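Side-chain contacts in cytochrome P450 monooxygenase (Rhodococcus sp. ECU0066, PDB 6KBH), which probably acts as a self-sufficient monooxygenase, passing electrons from FMN through a [2Fe-2S] cluster to a P450 heme that activates oxygen: residues P154-R157 / R158-E162; R442-P445 / A446-P449. All coordinates share one frame; numbering follows the deposited sequence.

Contact 1. Residues P154-R157 / R158-E162; sequences PMVR and RLTRE
Met155 against Leu159 and Val156 against Thr160 are one-turn contacts within a single alpha helix, 153-164, of the P450 heme domain. Its place beside helices 183-192 and 396-413, the latter just after the cysteine that ligates the heme iron, is consistent with the D helix of the P450 core, flanked by E and L. The evidence for regular helix is the i to i+4 ladder: Leu159 N bonds to Met155 O at 3.0 Å, and the same step joins Arg158 to Pro154, while the bond from Arg161 to Arg157 is weak. On the side facing helix 183-192, the side chains of Met155 and Leu159 cross at an angle, with Met155 SD touching Leu159 CD1 at 3.5 Å, and both go on to touch Val187. With CG anti to the backbone N and a bend about the CB-CG bond (chi2 -90°), the sulfur of Met155 comes alongside the Leu159 methyl one turn further on. Val156 and Thr160 run side by side toward helix 396-413, Val156 onto Ile405 and Thr160 onto Phe406, with CG2 of Val156 3.7 Å from OG1 of Thr160. Beside them, the charged ends of Arg157 and Arg161 reach the same helix in salt bridges to Glu408 and Glu409. OG1 of Thr160 stands beside its own backbone N (chi1 -61°), which turns the hydroxyl back to the preceding turn. A valine here would remove that hydroxyl and is likely to leave Val156 O with one fewer donor on a buried face. As built, this carbonyl oxygen is gripped twice from opposite faces of its plane: Thr160 N lies 2.8 Å from Val156 O, and Thr160 OG1 2.7 Å from Val156 O, 38° out of the plane.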
ATOM      1  N   PRO A 154       9.975  -4.000  15.985  1.00 96.38           N
ATOM      2  CA  PRO A 154      10.298  -5.021  16.995  1.00 95.02           C
ATOM      3  C   PRO A 154       9.354  -5.005  18.185  1.00 86.55           C
ATOM      4  O   PRO A 154       9.088  -6.067  18.762  1.00 88.44           O
ATOM      5  CB  PRO A 154      11.733  -4.666  17.412  1.00 92.08           C
ATOM      6  CG  PRO A 154      12.279  -3.896  16.264  1.00 84.50           C
ATOM      7  CD  PRO A 154      11.121  -3.101  15.750  1.00 92.56           C
ATOM      8  N   MET A 155       8.840  -3.834  18.566  1.00 86.80           N
ATOM      9  CA  MET A 155       7.981  -3.739  19.744  1.00 91.32           C
ATOM     10  C   MET A 155       6.669  -4.488  19.543  1.00 96.23           C
ATOM     11  O   MET A 155       6.198  -5.182  20.453  1.00 97.45           O
ATOM     12  CB  MET A 155       7.722  -2.270  20.077  1.00 82.08           C
ATOM     13  CG  MET A 155       6.634  -2.023  21.113  1.00 95.27           C
ATOM     14  SD  MET A 155       4.987  -1.847  20.394  1.00103.52           S
ATOM     15  CE  MET A 155       5.217  -0.419  19.337  1.00 88.96           C
ATOM     16  N   VAL A 156       6.055  -4.352  18.365  1.00 92.06           N
ATOM     17  CA  VAL A 156       4.774  -5.008  18.123  1.00 92.99           C
ATOM     18  C   VAL A 156       4.960  -6.512  17.959  1.00 98.84           C
ATOM     19  O   VAL A 156       4.097  -7.299  18.367  1.00104.23           O
ATOM     20  CB  VAL A 156       4.077  -4.373  16.904  1.00 90.40           C
ATOM     21  CG1 VAL A 156       5.047  -4.228  15.752  1.00 96.18           C
ATOM     22  CG2 VAL A 156       2.860  -5.189  16.484  1.00 87.48           C
ATOM     23  N   ARG A 157       6.082  -6.941  17.378  1.00 95.94           N
ATOM     24  CA  ARG A 157       6.363  -8.371  17.293  1.00 95.61           C
ATOM     25  C   ARG A 157       6.545  -8.974  18.681  1.00 98.39           C
ATOM     26  O   ARG A 157       6.103 -10.101  18.940  1.00 93.83           O
ATOM     27  CB  ARG A 157       7.602  -8.611  16.433  1.00 99.59           C
ATOM     28  CG  ARG A 157       7.387  -8.346  14.953  1.00 96.37           C
ATOM     29  CD  ARG A 157       8.629  -8.679  14.150  1.00101.10           C
ATOM     30  NE  ARG A 157       8.406  -8.518  12.719  1.00102.30           N
ATOM     31  CZ  ARG A 157       7.866  -9.451  11.943  1.00105.28           C
ATOM     32  NH1 ARG A 157       7.490 -10.612  12.464  1.00100.76           N
ATOM     33  NH2 ARG A 157       7.699  -9.221  10.649  1.00 98.01           N
ATOM     34  N   ARG A 158       7.205  -8.242  19.582  1.00106.46           N
ATOM     35  CA  ARG A 158       7.325  -8.689  20.967  1.00101.62           C
ATOM     36  C   ARG A 158       5.953  -8.823  21.618  1.00107.98           C
ATOM     37  O   ARG A 158       5.634  -9.857  22.215  1.00111.05           O
ATOM     38  CB  ARG A 158       8.205  -7.716  21.755  1.00 99.61           C
ATOM     39  CG  ARG A 158       8.396  -8.087  23.221  1.00105.61           C
ATOM     40  CD  ARG A 158       9.265  -7.071  23.955  1.00105.21           C
ATOM     41  NE  ARG A 158       8.569  -5.809  24.201  1.00110.56           N
ATOM     42  CZ  ARG A 158       7.767  -5.585  25.237  1.00108.70           C
ATOM     43  NH1 ARG A 158       7.551  -6.541  26.131  1.00112.11           N
ATOM     44  NH2 ARG A 158       7.178  -4.405  25.381  1.00102.63           N
ATOM     45  N   LEU A 159       5.120  -7.786  21.497  1.00104.18           N
ATOM     46  CA  LEU A 159       3.825  -7.790  22.170  1.00105.87           C
ATOM     47  C   LEU A 159       2.868  -8.797  21.541  1.00105.20           C
ATOM     48  O   LEU A 159       2.065  -9.418  22.248  1.00 98.95           O
ATOM     49  CB  LEU A 159       3.220  -6.388  22.148  1.00101.00           C
ATOM     50  CG  LEU A 159       3.942  -5.352  23.007  1.00103.95           C
ATOM     51  CD1 LEU A 159       3.396  -3.963  22.741  1.00102.67           C
ATOM     52  CD2 LEU A 159       3.817  -5.706  24.481  1.00107.94           C
ATOM     53  N   THR A 160       2.926  -8.964  20.218  1.00103.60           N
ATOM     54  CA  THR A 160       2.053  -9.936  19.567  1.00104.02           C
ATOM     55  C   THR A 160       2.329 -11.350  20.064  1.00111.18           C
ATOM     56  O   THR A 160       1.400 -12.159  20.179  1.00110.19           O
ATOM     57  CB  THR A 160       2.210  -9.856  18.046  1.00 99.73           C
ATOM     58  OG1 THR A 160       1.837  -8.548  17.596  1.00100.10           O
ATOM     59  CG2 THR A 160       1.325 -10.879  17.353  1.00 89.36           C
ATOM     60  N   ARG A 161       3.585 -11.656  20.404  1.00112.15           N
ATOM     61  CA  ARG A 161       3.919 -13.003  20.848  1.00114.76           C
ATOM     62  C   ARG A 161       3.748 -13.189  22.351  1.00117.77           C
ATOM     63  O   ARG A 161       3.282 -14.249  22.789  1.00112.58           O
ATOM     64  CB  ARG A 161       5.345 -13.370  20.448  1.00112.62           C
ATOM     65  CG  ARG A 161       5.946 -14.455  21.330  1.00120.23           C
ATOM     66  CD  ARG A 161       7.100 -15.104  20.619  1.00121.84           C
ATOM     67  NE  ARG A 161       6.809 -15.176  19.186  1.00124.34           N
ATOM     68  CZ  ARG A 161       7.730 -15.228  18.237  1.00126.15           C
ATOM     69  NH1 ARG A 161       9.013 -15.218  18.566  1.00126.55           N
ATOM     70  NH2 ARG A 161       7.386 -15.281  16.954  1.00123.68           N
ATOM     71  N   GLU A 162       4.104 -12.174  23.147  1.00116.15           N
ATOM     72  CA  GLU A 162       3.872 -12.229  24.588  1.00111.41           C
ATOM     73  C   GLU A 162       2.457 -12.681  24.920  1.00117.28           C
ATOM     74  O   GLU A 162       2.233 -13.323  25.953  1.00127.19           O
ATOM     75  CB  GLU A 162       4.133 -10.861  25.218  1.00104.12           C
ATOM     76  CG  GLU A 162       5.593 -10.479  25.348  1.00108.31           C
ATOM     77  CD  GLU A 162       5.785  -9.241  26.203  1.00113.60           C
ATOM     78  OE1 GLU A 162       4.771  -8.681  26.674  1.00112.70           O
ATOM     79  OE2 GLU A 162       6.945  -8.824  26.402  1.00113.65           O
TER

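Contact 2. Residues R442-P445 / A446-P449; sequences RWDP and ARNP
Asp444 and Arg447 meet across a tight turn that follows strand 440-442 and leads toward helix 449-452. Pro445 to Asn448 form a type I beta turn, for which the direct evidence is the bond from Asn448 N to Pro445 O, 3.3 Å long and nearly straight at the hydrogen (172°). One residue earlier, Arg447 N donates to Asp444 O at 3.2 Å, well above the carbonyl plane, and that oxygen also accepts from NE2 of His416. The side chain of Asp444 can be followed outward over this scaffold. Asp444 CB lies 3.8 Å from Arg447 CB. Asp444 CG, set opposite the backbone N (chi1 -168°), is also 3.8 Å from Arg447 CB, and this torsion carries the carboxylate over the Arg447 side chain. There its two oxygens part. Asp444 OD1 leans over the turn backbone, 3.6 Å from Ala446 N. Asp444 OD2 turns to the arginine and forms a salt bridge with Arg447 NE, 3.5 Å away, approaching the guanidinium at its edge and near its plane; the two planar groups are 25° apart. The Arg447 chain is extended to CD and turned about the CG-CD bond, which swings NE toward the carboxylate. The amide of Asn448 lies obliquely to the indole of Trp443, though which of its ends is O and which N is uncertain, while the ring itself meets the imidazole of His416. The two pairs therefore differ in chemistry. A buried indole and amide pack against His416; the ion pair, by contrast, is long and joins an exposed arginine that also touches a crystal neighbour, so its charge attraction probably adds modestly to a turn already closed by backbone bonds.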
ATOM      1  N   ARG A 442     -10.614 -23.110  17.666  1.00110.85           N
ATOM      2  CA  ARG A 442     -10.025 -24.352  18.137  1.00116.66           C
ATOM      3  C   ARG A 442      -8.792 -24.680  17.305  1.00114.42           C
ATOM      4  O   ARG A 442      -8.627 -24.195  16.183  1.00114.04           O
ATOM      5  CB  ARG A 442     -11.034 -25.503  18.049  1.00113.11           C
ATOM      6  CG  ARG A 442     -11.257 -25.951  16.620  1.00117.85           C
ATOM      7  CD  ARG A 442     -11.927 -27.308  16.482  1.00117.44           C
ATOM      8  NE  ARG A 442     -13.127 -27.441  17.295  1.00120.27           N
ATOM      9  CZ  ARG A 442     -14.325 -27.733  16.800  1.00118.99           C
ATOM     10  NH1 ARG A 442     -14.481 -27.909  15.494  1.00114.91           N
ATOM     11  NH2 ARG A 442     -15.369 -27.840  17.609  1.00102.01           N
ATOM     12  N   TRP A 443      -7.920 -25.507  17.875  1.00113.18           N
ATOM     13  CA  TRP A 443      -6.811 -26.100  17.136  1.00120.03           C
ATOM     14  C   TRP A 443      -6.300 -27.297  17.925  1.00122.64           C
ATOM     15  O   TRP A 443      -6.650 -27.493  19.091  1.00123.05           O
ATOM     16  CB  TRP A 443      -5.685 -25.093  16.870  1.00114.33           C
ATOM     17  CG  TRP A 443      -4.874 -24.740  18.075  1.00118.54           C
ATOM     18  CD1 TRP A 443      -3.713 -25.325  18.491  1.00118.99           C
ATOM     19  CD2 TRP A 443      -5.162 -23.708  19.018  1.00121.70           C
ATOM     20  NE1 TRP A 443      -3.264 -24.721  19.641  1.00119.04           N
ATOM     21  CE2 TRP A 443      -4.137 -23.722  19.983  1.00119.70           C
ATOM     22  CE3 TRP A 443      -6.191 -22.772  19.144  1.00118.49           C
ATOM     23  CZ2 TRP A 443      -4.116 -22.840  21.056  1.00119.88           C
ATOM     24  CZ3 TRP A 443      -6.165 -21.902  20.205  1.00115.54           C
ATOM     25  CH2 TRP A 443      -5.138 -21.939  21.149  1.00117.34           C
ATOM     26  N   ASP A 444      -5.468 -28.102  17.264  1.00125.37           N
ATOM     27  CA  ASP A 444      -4.877 -29.277  17.890  1.00128.73           C
ATOM     28  C   ASP A 444      -3.553 -28.883  18.535  1.00128.78           C
ATOM     29  O   ASP A 444      -2.579 -28.623  17.810  1.00123.44           O
ATOM     30  CB  ASP A 444      -4.665 -30.382  16.863  1.00125.61           C
ATOM     31  CG  ASP A 444      -4.320 -31.716  17.498  1.00128.09           C
ATOM     32  OD1 ASP A 444      -4.088 -31.760  18.725  1.00127.88           O
ATOM     33  OD2 ASP A 444      -4.284 -32.726  16.766  1.00122.54           O
ATOM     34  N   PRO A 445      -3.458 -28.839  19.867  1.00127.55           N
ATOM     35  CA  PRO A 445      -2.227 -28.317  20.489  1.00125.13           C
ATOM     36  C   PRO A 445      -0.995 -29.162  20.224  1.00127.95           C
ATOM     37  O   PRO A 445       0.075 -28.606  19.951  1.00126.30           O
ATOM     38  CB  PRO A 445      -2.580 -28.282  21.984  1.00125.83           C
ATOM     39  CG  PRO A 445      -4.077 -28.320  22.034  1.00119.96           C
ATOM     40  CD  PRO A 445      -4.490 -29.156  20.866  1.00123.10           C
ATOM     41  N   ALA A 446      -1.096 -30.491  20.319  1.00130.83           N
ATOM     42  CA  ALA A 446       0.078 -31.329  20.089  1.00126.09           C
ATOM     43  C   ALA A 446       0.661 -31.103  18.700  1.00128.10           C
ATOM     44  O   ALA A 446       1.878 -31.215  18.509  1.00131.18           O
ATOM     45  CB  ALA A 446      -0.276 -32.803  20.281  1.00125.90           C
ATOM     46  N   ARG A 447      -0.189 -30.752  17.740  1.00126.64           N
ATOM     47  CA  ARG A 447       0.143 -30.688  16.324  1.00127.23           C
ATOM     48  C   ARG A 447       0.748 -29.352  15.899  1.00130.66           C
ATOM     49  O   ARG A 447       1.010 -29.163  14.706  1.00130.85           O
ATOM     50  CB  ARG A 447      -1.119 -30.982  15.507  1.00123.58           C
ATOM     51  CG  ARG A 447      -0.926 -31.202  14.022  1.00115.31           C
ATOM     52  CD  ARG A 447      -2.207 -31.716  13.431  1.00123.02           C
ATOM     53  NE  ARG A 447      -2.407 -33.107  13.813  1.00125.41           N
ATOM     54  CZ  ARG A 447      -2.327 -34.124  12.965  1.00127.82           C
ATOM     55  NH1 ARG A 447      -2.073 -33.898  11.684  1.00122.67           N
ATOM     56  NH2 ARG A 447      -2.516 -35.364  13.392  1.00129.67           N
ATOM     57  N   ASN A 448       0.970 -28.422  16.827  1.00132.10           N
ATOM     58  CA  ASN A 448       1.633 -27.181  16.465  1.00130.32           C
ATOM     59  C   ASN A 448       2.930 -27.502  15.725  1.00134.48           C
ATOM     60  O   ASN A 448       3.751 -28.277  16.238  1.00136.03           O
ATOM     61  CB  ASN A 448       1.962 -26.325  17.695  1.00130.97           C
ATOM     62  CG  ASN A 448       0.760 -26.053  18.579  1.00126.30           C
ATOM     63  OD1 ASN A 448       0.863 -26.081  19.806  1.00123.89           O
ATOM     64  ND2 ASN A 448      -0.381 -25.775  17.966  1.00122.03           N
ATOM     65  N   PRO A 449       3.148 -26.951  14.528  1.00138.56           N
ATOM     66  CA  PRO A 449       4.477 -27.077  13.909  1.00137.67           C
ATOM     67  C   PRO A 449       5.573 -26.519  14.797  1.00135.12           C
ATOM     68  O   PRO A 449       6.750 -26.852  14.608  1.00136.81           O
ATOM     69  CB  PRO A 449       4.345 -26.268  12.610  1.00138.93           C
ATOM     70  CG  PRO A 449       2.869 -26.126  12.376  1.00132.25           C
ATOM     71  CD  PRO A 449       2.254 -26.083  13.742  1.00132.63           C
TER

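In the fold
Contact 1 precedes contact 2 in the chain by nearly three hundred residues. In space their centres are 21 Å apart and their nearest atoms about 11 Å, without touching. They share no helix or strand, yet both border the same C-terminal part of the heme domain: contact 1 packs on helix 396-413, and contact 2 meets Leu414 and His416 immediately beyond that helix. Trp443 of contact 2 touches Thr170 and makes a weak hydrogen bond to Ile168 O, shortly after helix 153-164. Contact 1 thus belongs to the helical core, the side chain of Met155 about 11 Å from the heme, whereas contact 2 lies farther from the centre of the chain, in a peripheral loop.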